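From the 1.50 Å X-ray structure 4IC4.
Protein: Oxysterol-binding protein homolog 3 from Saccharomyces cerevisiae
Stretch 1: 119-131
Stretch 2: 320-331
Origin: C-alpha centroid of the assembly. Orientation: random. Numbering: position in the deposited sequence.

Stretch 1 119-131: PFNPLLAETFELI
Stretch 2 320-331: DSRLRPDIRAYE

Buried arginines are accommodated where polar edges find acceptors and a flat face meets carbon, a principle that Arg 324 of Oxysterol-binding protein homolog 3 shows fully and Arg 322 in part. Residues 119-131 run as a strand end (119-120), a loop with a type II turn from Leu 123 to Glu 126, and a strand from Thr 127; residues 320-331 pass through a 3-10 segment (321-323) into a helix from Pro 325. The contact buries 692 Å², both sides summed.

Phe 120 (chi1 -79°, chi2 -112°), with its CA-to-CB bond toward the second stretch, covers the most surface. Its CA lies 7.4 Å from the CA of Ile 327, whose CG1 sits 3.6 Å from the ring centroid, nearly on the normal, a CH-pi contact. In an offset edge-to-face pair, the edge of Phe 120 points toward the face of Tyr 330 (t, 62°), with planes at 72° and centroids 5.9 Å apart.

Arg 324, the helix N-cap residue, is m, t, p with chi4 163°. Its guanidinium lies between Leu 123 CG and Phe 120 CB on opposite faces. Arg 324 NH1 donates to Asn 121 O and to Glu 126 OE2, each at 2.9 Å, the latter a salt bridge, while Arg 324 NH2 reaches Asp 326 OD2 at 2.7 Å and Arg 324 NE donates to Asp 326 OD1 at 3.1 Å. Glu 126, extended (t, t, 153°), also accepts from Ser 321 OG (m) through OE1 at 2.6 Å and from Leu 123 N through OE2 at 2.8 Å, tying its turn to the arginine.

Arg 322 (m, t, t, 78°) follows in part. Arg 322 NH1 and NH2 both donate to Glu 129 O at 2.9 Å, Arg 322 NH1 bridges Asp 320 OD2 at 2.9 Å, and Phe 128 CE1 covers one face, 3.3 Å from Arg 322 NH1. A single beta bridge sets the register: Thr 127 and Asp 320 have CA atoms 4.7 Å apart, Ser 321 N donates to Thr 127 O at 2.8 Å, and Glu 129 N to Asp 320 OD1 at 3.0 Å.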

# COMPACT_ATOMS: atom_id res chain seq x y z
N PRO A 119 7.64 -5.16 -4.51
CA PRO A 119 8.07 -3.80 -4.84
C PRO A 119 9.51 -3.55 -4.42
O PRO A 119 10.07 -4.30 -3.61
CB PRO A 119 7.11 -2.92 -4.03
CG PRO A 119 5.89 -3.79 -3.88
CD PRO A 119 6.49 -5.15 -3.60
N PHE A 120 10.12 -2.51 -4.98
CA PHE A 120 11.48 -2.13 -4.61
C PHE A 120 11.45 -1.59 -3.19
O PHE A 120 10.50 -0.92 -2.79
CB PHE A 120 11.98 -1.00 -5.50
CG PHE A 120 12.44 -1.42 -6.86
CD1 PHE A 120 13.79 -1.36 -7.20
CD2 PHE A 120 11.53 -1.83 -7.83
CE1 PHE A 120 14.22 -1.68 -8.48
CE2 PHE A 120 11.95 -2.15 -9.11
CZ PHE A 120 13.30 -2.08 -9.44
N ASN A 121 12.50 -1.89 -2.42
CA ASN A 121 12.59 -1.37 -1.06
C ASN A 121 12.96 0.11 -1.18
O ASN A 121 13.95 0.46 -1.82
CB ASN A 121 13.69 -2.08 -0.27
CG ASN A 121 13.37 -3.53 -0.01
OD1 ASN A 121 12.33 -3.86 0.55
ND2 ASN A 121 14.28 -4.42 -0.41
N PRO A 122 12.16 1.00 -0.59
CA PRO A 122 12.50 2.42 -0.69
C PRO A 122 13.78 2.71 0.08
O PRO A 122 14.19 1.94 0.94
CB PRO A 122 11.30 3.12 -0.05
CG PRO A 122 10.18 2.13 -0.20
CD PRO A 122 10.86 0.81 0.08
N LEU A 123 14.42 3.82 -0.26
CA LEU A 123 15.62 4.23 0.44
C LEU A 123 15.17 5.06 1.64
O LEU A 123 14.07 5.61 1.63
CB LEU A 123 16.49 5.11 -0.46
CG LEU A 123 16.94 4.47 -1.77
CD1 LEU A 123 17.65 5.51 -2.63
CD2 LEU A 123 17.86 3.28 -1.47
N LEU A 124 15.98 5.11 2.68
CA LEU A 124 15.63 5.94 3.82
C LEU A 124 15.49 7.37 3.27
O LEU A 124 16.34 7.84 2.51
CB LEU A 124 16.72 5.89 4.88
CG LEU A 124 16.54 6.80 6.10
CD1 LEU A 124 15.28 6.44 6.86
CD2 LEU A 124 17.76 6.64 7.00
N ALA A 125 14.41 8.05 3.65
CA ALA A 125 14.13 9.42 3.23
C ALA A 125 13.52 9.52 1.84
O ALA A 125 13.26 10.62 1.35
CB ALA A 125 15.40 10.28 3.33
N GLU A 126 13.31 8.38 1.19
CA GLU A 126 12.65 8.39 -0.11
C GLU A 126 11.21 8.79 0.20
O GLU A 126 10.68 8.49 1.28
CB GLU A 126 12.69 6.99 -0.74
CG GLU A 126 11.94 6.87 -2.07
CD GLU A 126 12.17 5.53 -2.75
OE1 GLU A 126 11.30 5.08 -3.52
OE2 GLU A 126 13.24 4.92 -2.52
N THR A 127 10.57 9.47 -0.74
CA THR A 127 9.20 9.91 -0.55
C THR A 127 8.33 9.53 -1.74
O THR A 127 8.84 9.11 -2.78
CB THR A 127 9.13 11.45 -0.40
OG1 THR A 127 9.74 12.06 -1.54
CG2 THR A 127 9.83 11.90 0.86
N PHE A 128 7.03 9.63 -1.56
CA PHE A 128 6.12 9.39 -2.66
C PHE A 128 4.86 10.19 -2.42
O PHE A 128 4.18 10.01 -1.41
CB PHE A 128 5.74 7.91 -2.81
CG PHE A 128 4.73 7.67 -3.90
CD1 PHE A 128 5.04 7.96 -5.23
CD2 PHE A 128 3.46 7.20 -3.60
CE1 PHE A 128 4.09 7.78 -6.24
CE2 PHE A 128 2.50 7.01 -4.60
CZ PHE A 128 2.82 7.31 -5.93
N GLU A 129 4.58 11.12 -3.32
CA GLU A 129 3.38 11.92 -3.21
C GLU A 129 2.39 11.39 -4.23
O GLU A 129 2.77 10.80 -5.24
CB GLU A 129 3.67 13.39 -3.54
CG GLU A 129 4.04 13.65 -5.00
CD GLU A 129 3.85 15.10 -5.42
OE1 GLU A 129 3.11 15.34 -6.39
OE2 GLU A 129 4.44 16.00 -4.78
N LEU A 130 1.11 11.59 -3.95
CA LEU A 130 0.06 11.16 -4.86
C LEU A 130 -1.12 12.09 -4.74
O LEU A 130 -1.85 12.08 -3.74
CB LEU A 130 -0.37 9.72 -4.57
CG LEU A 130 -1.48 9.20 -5.50
CD1 LEU A 130 -0.99 9.18 -6.95
CD2 LEU A 130 -1.90 7.81 -5.06
N ILE A 131 -1.30 12.93 -5.76
CA ILE A 131 -2.40 13.87 -5.80
C ILE A 131 -3.43 13.33 -6.79
O ILE A 131 -3.13 13.15 -7.97
CB ILE A 131 -1.94 15.25 -6.29
CG1 ILE A 131 -0.94 15.85 -5.29
CG2 ILE A 131 -3.14 16.17 -6.45
CD1 ILE A 131 -0.29 17.14 -5.77
N ASP A 320 11.34 11.69 -4.64
CA ASP A 320 10.16 10.93 -5.02
C ASP A 320 10.48 9.61 -5.73
O ASP A 320 11.41 9.54 -6.54
CB ASP A 320 9.25 11.78 -5.90
CG ASP A 320 7.84 11.23 -6.01
OD1 ASP A 320 7.02 11.48 -5.10
OD2 ASP A 320 7.55 10.53 -7.00
N SER A 321 9.70 8.57 -5.44
CA SER A 321 9.90 7.27 -6.07
C SER A 321 9.87 7.34 -7.59
O SER A 321 10.50 6.53 -8.27
CB SER A 321 8.84 6.27 -5.60
OG SER A 321 8.95 6.01 -4.21
N ARG A 322 9.13 8.30 -8.14
CA ARG A 322 9.04 8.44 -9.59
C ARG A 322 10.38 8.85 -10.20
O ARG A 322 10.56 8.75 -11.42
CB ARG A 322 8.01 9.50 -9.98
CG ARG A 322 6.58 9.19 -9.57
CD ARG A 322 5.66 10.30 -10.03
NE ARG A 322 4.28 10.12 -9.59
CZ ARG A 322 3.84 10.39 -8.36
NH1 ARG A 322 4.67 10.85 -7.43
NH2 ARG A 322 2.56 10.21 -8.07
N LEU A 323 11.31 9.30 -9.37
CA LEU A 323 12.61 9.74 -9.86
C LEU A 323 13.70 8.68 -9.71
O LEU A 323 14.85 8.90 -10.09
CB LEU A 323 13.02 11.04 -9.16
CG LEU A 323 12.02 12.19 -9.33
CD1 LEU A 323 12.53 13.44 -8.63
CD2 LEU A 323 11.79 12.46 -10.82
N ARG A 324 13.34 7.51 -9.17
CA ARG A 324 14.33 6.45 -9.01
C ARG A 324 14.71 5.86 -10.36
O ARG A 324 13.85 5.41 -11.12
CB ARG A 324 13.82 5.35 -8.08
CG ARG A 324 13.99 5.73 -6.62
CD ARG A 324 13.73 4.59 -5.67
NE ARG A 324 14.56 3.41 -5.91
CZ ARG A 324 14.73 2.45 -5.02
NH1 ARG A 324 14.13 2.54 -3.83
NH2 ARG A 324 15.45 1.37 -5.30
N PRO A 325 16.01 5.84 -10.67
CA PRO A 325 16.49 5.31 -11.94
C PRO A 325 16.38 3.81 -12.14
O PRO A 325 16.17 3.35 -13.26
CB PRO A 325 17.94 5.79 -11.99
CG PRO A 325 18.34 5.81 -10.56
CD PRO A 325 17.12 6.41 -9.88
N ASP A 326 16.51 3.05 -11.06
CA ASP A 326 16.41 1.60 -11.19
C ASP A 326 14.97 1.20 -11.47
O ASP A 326 14.71 0.36 -12.34
CB ASP A 326 16.96 0.90 -9.94
CG ASP A 326 16.39 1.43 -8.63
OD1 ASP A 326 15.73 2.49 -8.60
OD2 ASP A 326 16.63 0.76 -7.60
N ILE A 327 14.02 1.80 -10.76
CA ILE A 327 12.62 1.49 -10.98
C ILE A 327 12.22 1.90 -12.39
O ILE A 327 11.51 1.17 -13.09
CB ILE A 327 11.71 2.21 -9.96
CG1 ILE A 327 12.06 1.78 -8.53
CG2 ILE A 327 10.24 1.91 -10.28
CD1 ILE A 327 11.13 2.34 -7.45
N ARG A 328 12.67 3.08 -12.83
CA ARG A 328 12.33 3.58 -14.16
C ARG A 328 12.91 2.71 -15.27
O ARG A 328 12.21 2.36 -16.22
CB ARG A 328 12.81 5.02 -14.33
CG ARG A 328 12.38 5.66 -15.65
CD ARG A 328 10.87 5.79 -15.72
NE ARG A 328 10.37 6.64 -14.65
CZ ARG A 328 9.09 6.75 -14.31
NH1 ARG A 328 8.16 6.07 -14.96
NH2 ARG A 328 8.74 7.55 -13.31
N ALA A 329 14.19 2.37 -15.16
CA ALA A 329 14.83 1.54 -16.17
C ALA A 329 14.15 0.18 -16.25
O ALA A 329 13.92 -0.34 -17.34
CB ALA A 329 16.31 1.37 -15.84
N TYR A 330 13.80 -0.37 -15.09
CA TYR A 330 13.14 -1.67 -15.01
C TYR A 330 11.76 -1.59 -15.66
O TYR A 330 11.35 -2.49 -16.40
CB TYR A 330 13.00 -2.10 -13.55
CG TYR A 330 12.53 -3.52 -13.35
CD1 TYR A 330 13.28 -4.60 -13.81
CD2 TYR A 330 11.34 -3.79 -12.67
CE1 TYR A 330 12.87 -5.92 -13.59
CE2 TYR A 330 10.92 -5.10 -12.45
CZ TYR A 330 11.69 -6.16 -12.91
OH TYR A 330 11.29 -7.45 -12.66
N GLU A 331 11.04 -0.52 -15.37
CA GLU A 331 9.71 -0.32 -15.93
C GLU A 331 9.78 -0.30 -17.45
O GLU A 331 8.93 -0.88 -18.13
CB GLU A 331 9.11 1.00 -15.42
CG GLU A 331 7.76 1.35 -16.03
CD GLU A 331 7.26 2.72 -15.60
OE1 GLU A 331 6.81 2.87 -14.44
OE2 GLU A 331 7.32 3.66 -16.43
O HOH W 1 15.82 -0.81 -3.40
O HOH W 2 7.80 13.10 -3.07